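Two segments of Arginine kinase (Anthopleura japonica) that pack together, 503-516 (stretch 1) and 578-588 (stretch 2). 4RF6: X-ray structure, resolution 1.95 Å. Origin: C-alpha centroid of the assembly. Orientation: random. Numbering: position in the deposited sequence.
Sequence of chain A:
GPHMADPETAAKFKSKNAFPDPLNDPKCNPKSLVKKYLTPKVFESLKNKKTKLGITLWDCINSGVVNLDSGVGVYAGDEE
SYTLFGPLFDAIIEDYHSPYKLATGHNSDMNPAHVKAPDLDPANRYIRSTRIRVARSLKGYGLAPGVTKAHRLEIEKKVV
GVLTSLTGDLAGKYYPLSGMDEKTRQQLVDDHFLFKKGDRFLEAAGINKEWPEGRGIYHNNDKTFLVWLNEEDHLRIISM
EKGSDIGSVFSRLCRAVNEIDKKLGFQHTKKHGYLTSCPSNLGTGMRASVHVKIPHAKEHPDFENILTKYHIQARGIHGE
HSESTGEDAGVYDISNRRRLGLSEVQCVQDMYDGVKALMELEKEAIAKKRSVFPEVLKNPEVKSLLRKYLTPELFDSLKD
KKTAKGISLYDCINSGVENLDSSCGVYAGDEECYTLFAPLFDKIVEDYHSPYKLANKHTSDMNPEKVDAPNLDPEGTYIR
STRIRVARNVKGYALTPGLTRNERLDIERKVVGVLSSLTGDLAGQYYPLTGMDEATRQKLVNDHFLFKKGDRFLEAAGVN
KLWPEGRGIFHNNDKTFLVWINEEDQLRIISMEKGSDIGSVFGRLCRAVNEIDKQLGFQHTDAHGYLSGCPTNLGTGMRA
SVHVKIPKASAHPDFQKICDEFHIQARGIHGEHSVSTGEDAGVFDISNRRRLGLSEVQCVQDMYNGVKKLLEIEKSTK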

ATOM      1  N   GLU A 503       2.343  -7.660  10.376  1.00 17.25           N
ATOM      2  CA  GLU A 503       2.137  -9.103  10.225  1.00 14.56           C
ATOM      3  C   GLU A 503       2.220  -9.542   8.762  1.00 15.89           C
ATOM      4  O   GLU A 503       2.920 -10.501   8.425  1.00 18.92           O
ATOM      5  N   ARG A 504       1.493  -8.847   7.891  1.00 14.94           N
ATOM      6  CA  ARG A 504       1.462  -9.217   6.474  1.00 17.29           C
ATOM      7  C   ARG A 504       2.857  -9.141   5.856  1.00 17.50           C
ATOM      8  O   ARG A 504       3.250 -10.015   5.074  1.00 17.50           O
ATOM      9  N   LEU A 505       3.597  -8.093   6.210  1.00 18.53           N
ATOM     10  CA  LEU A 505       4.970  -7.925   5.746  1.00 19.55           C
ATOM     11  C   LEU A 505       5.883  -9.013   6.313  1.00 20.35           C
ATOM     12  O   LEU A 505       6.777  -9.492   5.620  1.00 19.71           O
ATOM     13  N   ASP A 506       5.670  -9.388   7.573  1.00 22.84           N
ATOM     14  CA  ASP A 506       6.467 -10.454   8.189  1.00 25.01           C
ATOM     15  C   ASP A 506       6.208 -11.783   7.495  1.00 23.02           C
ATOM     16  O   ASP A 506       7.130 -12.549   7.236  1.00 20.70           O
ATOM     17  N   ILE A 507       4.939 -12.050   7.207  1.00 20.88           N
ATOM     18  CA  ILE A 507       4.546 -13.264   6.498  1.00 17.87           C
ATOM     19  C   ILE A 507       5.199 -13.336   5.119  1.00 19.91           C
ATOM     20  O   ILE A 507       5.788 -14.357   4.767  1.00 20.19           O
ATOM     21  N   GLU A 508       5.107 -12.259   4.343  1.00 18.83           N
ATOM     22  CA  GLU A 508       5.720 -12.244   3.017  1.00 21.48           C
ATOM     23  C   GLU A 508       7.216 -12.540   3.122  1.00 22.49           C
ATOM     24  O   GLU A 508       7.754 -13.358   2.375  1.00 21.18           O
ATOM     25  N   ARG A 509       7.873 -11.888   4.076  1.00 21.16           N
ATOM     26  CA  ARG A 509       9.316 -12.041   4.267  1.00 24.81           C
ATOM     27  C   ARG A 509       9.704 -13.481   4.600  1.00 23.31           C
ATOM     28  O   ARG A 509      10.655 -14.028   4.033  1.00 22.66           O
ATOM     29  N   LYS A 510       8.966 -14.099   5.517  1.00 23.34           N
ATOM     30  CA  LYS A 510       9.303 -15.454   5.956  1.00 23.51           C
ATOM     31  C   LYS A 510       8.957 -16.522   4.922  1.00 24.83           C
ATOM     32  O   LYS A 510       9.695 -17.498   4.761  1.00 26.92           O
ATOM     33  N   VAL A 511       7.845 -16.342   4.214  1.00 21.35           N
ATOM     34  CA  VAL A 511       7.475 -17.288   3.154  1.00 24.42           C
ATOM     35  C   VAL A 511       8.482 -17.245   1.996  1.00 24.88           C
ATOM     36  O   VAL A 511       8.989 -18.290   1.559  1.00 21.65           O
ATOM     37  N   VAL A 512       8.772 -16.037   1.507  1.00 24.57           N
ATOM     38  CA  VAL A 512       9.776 -15.848   0.453  1.00 26.99           C
ATOM     39  C   VAL A 512      11.106 -16.485   0.851  1.00 28.46           C
ATOM     40  O   VAL A 512      11.749 -17.145   0.035  1.00 30.54           O
ATOM     41  N   GLY A 513      11.497 -16.300   2.112  1.00 27.27           N
ATOM     42  CA  GLY A 513      12.691 -16.934   2.648  1.00 29.12           C
ATOM     43  C   GLY A 513      12.716 -18.440   2.441  1.00 30.22           C
ATOM     44  O   GLY A 513      13.677 -18.987   1.882  1.00 29.63           O
ATOM     45  N   VAL A 514      11.656 -19.111   2.886  1.00 27.36           N
ATOM     46  CA  VAL A 514      11.543 -20.553   2.706  1.00 26.91           C
ATOM     47  C   VAL A 514      11.529 -20.921   1.225  1.00 28.03           C
ATOM     48  O   VAL A 514      12.255 -21.824   0.797  1.00 28.87           O
ATOM     49  N   LEU A 515      10.718 -20.210   0.442  1.00 23.89           N
ATOM     50  CA  LEU A 515      10.555 -20.536  -0.975  1.00 27.92           C
ATOM     51  C   LEU A 515      11.862 -20.397  -1.764  1.00 33.48           C
ATOM     52  O   LEU A 515      12.151 -21.208  -2.645  1.00 33.45           O
ATOM     53  N   SER A 516      12.650 -19.376  -1.437  1.00 34.86           N
ATOM     54  CA  SER A 516      13.915 -19.132  -2.126  1.00 38.68           C
ATOM     55  C   SER A 516      14.958 -20.209  -1.795  1.00 39.25           C
ATOM     56  O   SER A 516      15.943 -20.376  -2.517  1.00 39.75           O
ATOM     57  N   LEU A 578       3.281 -23.632  -8.008  1.00 22.43           N
ATOM     58  CA  LEU A 578       2.893 -22.233  -7.956  1.00 25.32           C
ATOM     59  C   LEU A 578       2.429 -21.860  -6.552  1.00 24.67           C
ATOM     60  O   LEU A 578       1.678 -22.606  -5.917  1.00 24.17           O
ATOM     61  N   VAL A 579       2.891 -20.713  -6.061  1.00 24.02           N
ATOM     62  CA  VAL A 579       2.443 -20.199  -4.769  1.00 19.41           C
ATOM     63  C   VAL A 579       1.946 -18.764  -4.906  1.00 18.97           C
ATOM     64  O   VAL A 579       2.606 -17.924  -5.525  1.00 18.44           O
ATOM     65  N   TRP A 580       0.773 -18.490  -4.345  1.00 18.48           N
ATOM     66  CA  TRP A 580       0.313 -17.117  -4.198  1.00 19.42           C
ATOM     67  C   TRP A 580       0.476 -16.722  -2.742  1.00 20.93           C
ATOM     68  O   TRP A 580       0.066 -17.464  -1.842  1.00 19.62           O
ATOM     69  N   ILE A 581       1.077 -15.557  -2.510  1.00 20.31           N
ATOM     70  CA  ILE A 581       1.316 -15.081  -1.150  1.00 18.68           C
ATOM     71  C   ILE A 581       0.392 -13.926  -0.781  1.00 17.31           C
ATOM     72  O   ILE A 581       0.347 -12.902  -1.475  1.00 16.79           O
ATOM     73  N   ASN A 582      -0.346 -14.110   0.314  1.00 17.53           N
ATOM     74  CA  ASN A 582      -1.238 -13.089   0.855  1.00 19.61           C
ATOM     75  C   ASN A 582      -2.346 -12.646  -0.099  1.00 23.16           C
ATOM     76  O   ASN A 582      -2.761 -11.485  -0.084  1.00 23.03           O
ATOM     77  N   GLU A 583      -2.816 -13.576  -0.925  1.00 24.78           N
ATOM     78  CA  GLU A 583      -3.997 -13.334  -1.744  1.00 29.22           C
ATOM     79  C   GLU A 583      -5.250 -13.396  -0.849  1.00 31.87           C
ATOM     80  O   GLU A 583      -5.496 -12.477  -0.061  1.00 38.82           O
ATOM     81  N   GLU A 584      -6.029 -14.472  -0.944  1.00 23.88           N
ATOM     82  CA  GLU A 584      -7.201 -14.648  -0.076  1.00 23.03           C
ATOM     83  C   GLU A 584      -6.787 -15.302   1.239  1.00 21.70           C
ATOM     84  O   GLU A 584      -7.250 -14.918   2.317  1.00 24.45           O
ATOM     85  N   ASP A 585      -5.934 -16.315   1.131  1.00 18.75           N
ATOM     86  CA  ASP A 585      -5.238 -16.857   2.286  1.00 18.49           C
ATOM     87  C   ASP A 585      -3.781 -16.422   2.195  1.00 17.13           C
ATOM     88  O   ASP A 585      -3.335 -15.915   1.158  1.00 17.15           O
ATOM     89  N   GLN A 586      -3.042 -16.612   3.277  1.00 14.00           N
ATOM     90  CA  GLN A 586      -1.649 -16.200   3.302  1.00 16.84           C
ATOM     91  C   GLN A 586      -0.850 -17.038   2.312  1.00 16.52           C
ATOM     92  O   GLN A 586       0.052 -16.533   1.637  1.00 18.34           O
ATOM     93  N   LEU A 587      -1.231 -18.309   2.198  1.00 15.30           N
ATOM     94  CA  LEU A 587      -0.616 -19.232   1.253  1.00 17.96           C
ATOM     95  C   LEU A 587      -1.655 -19.976   0.423  1.00 18.58           C
ATOM     96  O   LEU A 587      -2.564 -20.614   0.974  1.00 19.91           O
ATOM     97  N   ARG A 588      -1.523 -19.889  -0.898  1.00 16.46           N
ATOM     98  CA  ARG A 588      -2.235 -20.800  -1.786  1.00 20.27           C
ATOM     99  C   ARG A 588      -1.177 -21.569  -2.564  1.00 20.90           C
ATOM    100  O   ARG A 588      -0.390 -20.984  -3.316  1.00 19.98           O
TER

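Helix 503-516 runs nearly antiparallel to strand 578-581: the angle between their directions is 163° and their axes approach to 10.2 Å. The strand's alternation decides which side chains meet the helix. Leu-578 (chi1 t, chi2 p) is out of reach, whereas the CA-to-CB bond of Val-579 (chi1 t) points toward the helix, and its CB lies 4.1 Å from Leu-515 CD1. Trp-580 (chi1 m) points away, its backbone paired with Arg-588 through both N and O.

Ile-581 covers the most ground. It points toward the helix as an m, t rotamer, which extends CD1 to within 3.6 Å of Val-511 CG1, 4.0 Å of Val-512 CG2 and 4.1 Å of Leu-515 CD1. Its other branch, CG2, sits 4.2 Å from Glu-508 CA, where the backbones come close: the CA atoms of Ile-581 and Glu-508 are 6.7 Å apart.

Asn-582 has phi/psi of 60/33, a left-handed conformation, and chi1 m. Its ND2 donates to Arg-504 O at 3.3 Å, but the N-H...O angle of 124° makes this bond weak; that carbonyl also accepts the helical bond from Glu-508 N at 3.0 Å. A water adds a second polar link, accepting from Arg-504 NE at 2.8 Å and donating weakly to Asn-582 O at 3.3 Å.

Glu-583, Glu-584 and Asp-585 stay out of reach as the chain turns back, a turn bridged by Asn-582 N to Gln-586 O at 2.8 Å. Gln-586 (m, t) then points toward the helix, its CD 3.6 Å from CD1 of Ile-507 (m, t); its amide is hydrogen-bonded elsewhere in the structure. Leu-587 starts sideways, yet its m, t rotamer brings CD2 to 3.5 Å from CG1 of Val-511 (chi1 t), so this valine methyl contacts both Ile-581 and Leu-587.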

ATOM      1  CB  GLU A 503       0.779  -9.524  10.784  1.00 16.25           C
ATOM      2  CG  GLU A 503       0.646  -9.515  12.297  1.00 21.08           C
ATOM      3  CD  GLU A 503      -0.739  -9.970  12.738  1.00 24.86           C
ATOM      4  OE1 GLU A 503      -0.859 -11.092  13.268  1.00 26.97           O
ATOM      5  OE2 GLU A 503      -1.705  -9.204  12.534  1.00 23.98           O
ATOM      6  CB  ARG A 504       0.488  -8.327   5.690  1.00 16.37           C
ATOM      7  CG  ARG A 504       0.381  -8.712   4.216  1.00 17.55           C
ATOM      8  CD  ARG A 504      -0.536  -7.759   3.452  1.00 16.70           C
ATOM      9  NE  ARG A 504      -1.903  -7.800   3.966  1.00 14.37           N
ATOM     10  CZ  ARG A 504      -2.440  -6.864   4.736  1.00 15.75           C
ATOM     11  NH1 ARG A 504      -1.727  -5.801   5.081  1.00 18.35           N
ATOM     12  NH2 ARG A 504      -3.691  -6.988   5.162  1.00 12.99           N
ATOM     13  CB  LEU A 505       5.511  -6.542   6.128  1.00 19.61           C
ATOM     14  CG  LEU A 505       4.954  -5.322   5.397  1.00 25.71           C
ATOM     15  CD1 LEU A 505       5.385  -4.041   6.092  1.00 26.01           C
ATOM     16  CD2 LEU A 505       5.414  -5.305   3.948  1.00 27.47           C
ATOM     17  CB  ASP A 506       6.160 -10.596   9.683  1.00 28.47           C
ATOM     18  CG  ASP A 506       6.773  -9.488  10.519  1.00 35.65           C
ATOM     19  OD1 ASP A 506       7.630  -8.744   9.992  1.00 38.34           O
ATOM     20  OD2 ASP A 506       6.401  -9.367  11.708  1.00 34.84           O
ATOM     21  CB  ILE A 507       3.011 -13.360   6.378  1.00 16.05           C
ATOM     22  CG1 ILE A 507       2.396 -13.673   7.742  1.00 14.60           C
ATOM     23  CG2 ILE A 507       2.613 -14.410   5.355  1.00 14.18           C
ATOM     24  CD1 ILE A 507       0.910 -13.353   7.853  1.00 13.31           C
ATOM     25  CB  GLU A 508       5.506 -10.904   2.305  1.00 20.74           C
ATOM     26  CG  GLU A 508       6.012 -10.923   0.864  1.00 19.17           C
ATOM     27  CD  GLU A 508       6.264  -9.543   0.278  1.00 20.16           C
ATOM     28  OE1 GLU A 508       6.448  -9.463  -0.954  1.00 20.77           O
ATOM     29  OE2 GLU A 508       6.294  -8.553   1.042  1.00 18.05           O
ATOM     30  CB  ARG A 509       9.795 -11.104   5.383  1.00 27.75           C
ATOM     31  CG  ARG A 509      11.308 -10.991   5.500  1.00 30.96           C
ATOM     32  CD  ARG A 509      11.725 -10.146   6.700  1.00 36.43           C
ATOM     33  NE  ARG A 509      11.772 -10.927   7.936  1.00 42.89           N
ATOM     34  CZ  ARG A 509      10.805 -10.941   8.847  1.00 47.31           C
ATOM     35  NH1 ARG A 509      10.922 -11.678   9.943  1.00 47.82           N
ATOM     36  NH2 ARG A 509       9.716 -10.210   8.661  1.00 50.21           N
ATOM     37  CB  LYS A 510       8.655 -15.770   7.303  1.00 24.63           C
ATOM     38  CG  LYS A 510       8.958 -14.733   8.369  1.00 28.36           C
ATOM     39  CD  LYS A 510       9.083 -15.321   9.762  1.00 31.04           C
ATOM     40  CE  LYS A 510       7.752 -15.762  10.327  1.00 33.40           C
ATOM     41  NZ  LYS A 510       7.774 -15.722  11.822  1.00 30.14           N
ATOM     42  CB  VAL A 511       6.047 -17.051   2.630  1.00 24.24           C
ATOM     43  CG1 VAL A 511       5.767 -17.953   1.450  1.00 23.78           C
ATOM     44  CG2 VAL A 511       5.027 -17.303   3.737  1.00 22.77           C
ATOM     45  CB  VAL A 512       9.989 -14.360   0.114  1.00 27.25           C
ATOM     46  CG1 VAL A 512      11.190 -14.176  -0.820  1.00 25.72           C
ATOM     47  CG2 VAL A 512       8.740 -13.790  -0.526  1.00 26.25           C
ATOM     48  CB  VAL A 514      10.271 -21.114   3.379  1.00 27.11           C
ATOM     49  CG1 VAL A 514      10.183 -22.612   3.165  1.00 25.08           C
ATOM     50  CG2 VAL A 514      10.262 -20.797   4.866  1.00 24.33           C
ATOM     51  CB  LEU A 515       9.441 -19.696  -1.609  1.00 29.74           C
ATOM     52  CG  LEU A 515       8.011 -19.926  -1.112  1.00 29.35           C
ATOM     53  CD1 LEU A 515       7.022 -19.113  -1.929  1.00 27.06           C
ATOM     54  CD2 LEU A 515       7.654 -21.402  -1.156  1.00 28.20           C
ATOM     55  CB  SER A 516      14.455 -17.745  -1.770  1.00 41.64           C
ATOM     56  OG  SER A 516      14.896 -17.705  -0.425  1.00 44.83           O
ATOM     57  CB  LEU A 578       1.772 -21.971  -8.965  1.00 27.25           C
ATOM     58  CG  LEU A 578       1.156 -20.575  -8.970  1.00 27.31           C
ATOM     59  CD1 LEU A 578       2.172 -19.551  -9.462  1.00 26.62           C
ATOM     60  CD2 LEU A 578      -0.098 -20.548  -9.825  1.00 26.40           C
ATOM     61  CB  VAL A 579       3.563 -20.236  -3.713  1.00 18.07           C
ATOM     62  CG1 VAL A 579       3.031 -19.783  -2.362  1.00 16.50           C
ATOM     63  CG2 VAL A 579       4.151 -21.631  -3.597  1.00 18.49           C
ATOM     64  CB  TRP A 580      -1.147 -16.978  -4.614  1.00 20.93           C
ATOM     65  CG  TRP A 580      -1.355 -17.030  -6.090  1.00 24.93           C
ATOM     66  CD1 TRP A 580      -0.389 -17.041  -7.062  1.00 27.43           C
ATOM     67  CD2 TRP A 580      -2.612 -17.087  -6.773  1.00 27.86           C
ATOM     68  NE1 TRP A 580      -0.975 -17.096  -8.304  1.00 28.50           N
ATOM     69  CE2 TRP A 580      -2.337 -17.126  -8.156  1.00 28.10           C
ATOM     70  CE3 TRP A 580      -3.946 -17.110  -6.347  1.00 29.04           C
ATOM     71  CZ2 TRP A 580      -3.351 -17.184  -9.121  1.00 29.83           C
ATOM     72  CZ3 TRP A 580      -4.951 -17.166  -7.304  1.00 31.60           C
ATOM     73  CH2 TRP A 580      -4.647 -17.206  -8.675  1.00 31.92           C
ATOM     74  CB  ILE A 581       2.784 -14.666  -0.947  1.00 22.37           C
ATOM     75  CG1 ILE A 581       3.714 -15.829  -1.295  1.00 23.27           C
ATOM     76  CG2 ILE A 581       3.019 -14.212   0.492  1.00 19.04           C
ATOM     77  CD1 ILE A 581       5.192 -15.512  -1.111  1.00 24.37           C
ATOM     78  CB  ASN A 582      -0.439 -11.884   1.382  1.00 21.70           C
ATOM     79  CG  ASN A 582       0.260 -12.183   2.699  1.00 20.49           C
ATOM     80  OD1 ASN A 582      -0.291 -12.868   3.553  1.00 23.81           O
ATOM     81  ND2 ASN A 582       1.485 -11.674   2.861  1.00 17.51           N
ATOM     82  CB  GLU A 583      -4.063 -14.341  -2.898  1.00 30.46           C
ATOM     83  CG  GLU A 583      -5.096 -14.013  -3.976  1.00 34.76           C
ATOM     84  CD  GLU A 583      -6.233 -15.019  -4.024  1.00 38.43           C
ATOM     85  OE1 GLU A 583      -6.083 -16.119  -3.449  1.00 35.36           O
ATOM     86  OE2 GLU A 583      -7.277 -14.701  -4.635  1.00 41.99           O
ATOM     87  CB  GLU A 584      -8.271 -15.498  -0.769  1.00 29.53           C
ATOM     88  CG  GLU A 584      -9.570 -15.648   0.027  1.00 35.70           C
ATOM     89  CD  GLU A 584     -10.637 -16.427  -0.728  1.00 41.30           C
ATOM     90  OE1 GLU A 584     -10.369 -16.848  -1.872  1.00 40.98           O
ATOM     91  OE2 GLU A 584     -11.744 -16.614  -0.183  1.00 44.23           O
ATOM     92  CB  ASP A 585      -5.335 -18.384   2.320  1.00 18.81           C
ATOM     93  CG  ASP A 585      -6.720 -18.872   2.690  1.00 21.20           C
ATOM     94  OD1 ASP A 585      -7.037 -18.875   3.898  1.00 17.77           O
ATOM     95  OD2 ASP A 585      -7.485 -19.247   1.774  1.00 23.27           O
ATOM     96  CB  GLN A 586      -1.120 -16.286   4.736  1.00 16.68           C
ATOM     97  CG  GLN A 586      -1.836 -15.262   5.639  1.00 15.25           C
ATOM     98  CD  GLN A 586      -1.806 -15.593   7.120  1.00 17.01           C
ATOM     99  OE1 GLN A 586      -1.009 -16.414   7.579  1.00 15.03           O
ATOM    100  NE2 GLN A 586      -2.683 -14.942   7.881  1.00 13.14           N
ATOM    101  CB  LEU A 587       0.249 -20.251   1.992  1.00 19.02           C
ATOM    102  CG  LEU A 587       1.449 -19.679   2.734  1.00 23.54           C
ATOM    103  CD1 LEU A 587       2.086 -20.722   3.628  1.00 21.75           C
ATOM    104  CD2 LEU A 587       2.456 -19.159   1.718  1.00 25.53           C
ATOM    105  CB  ARG A 588      -3.169 -20.056  -2.733  1.00 27.91           C
ATOM    106  CG  ARG A 588      -4.093 -20.996  -3.492  1.00 34.91           C
ATOM    107  CD  ARG A 588      -4.597 -20.375  -4.777  1.00 40.86           C
ATOM    108  NE  ARG A 588      -6.022 -20.072  -4.720  1.00 46.39           N
ATOM    109  CZ  ARG A 588      -6.834 -20.137  -5.772  1.00 51.90           C
ATOM    110  NH1 ARG A 588      -6.356 -20.497  -6.956  1.00 52.39           N
ATOM    111  NH2 ARG A 588      -8.122 -19.847  -5.641  1.00 54.36           N
TER
HETATM  112  O   HOH W   1      -2.988 -10.128   2.939  1.00 18.91           O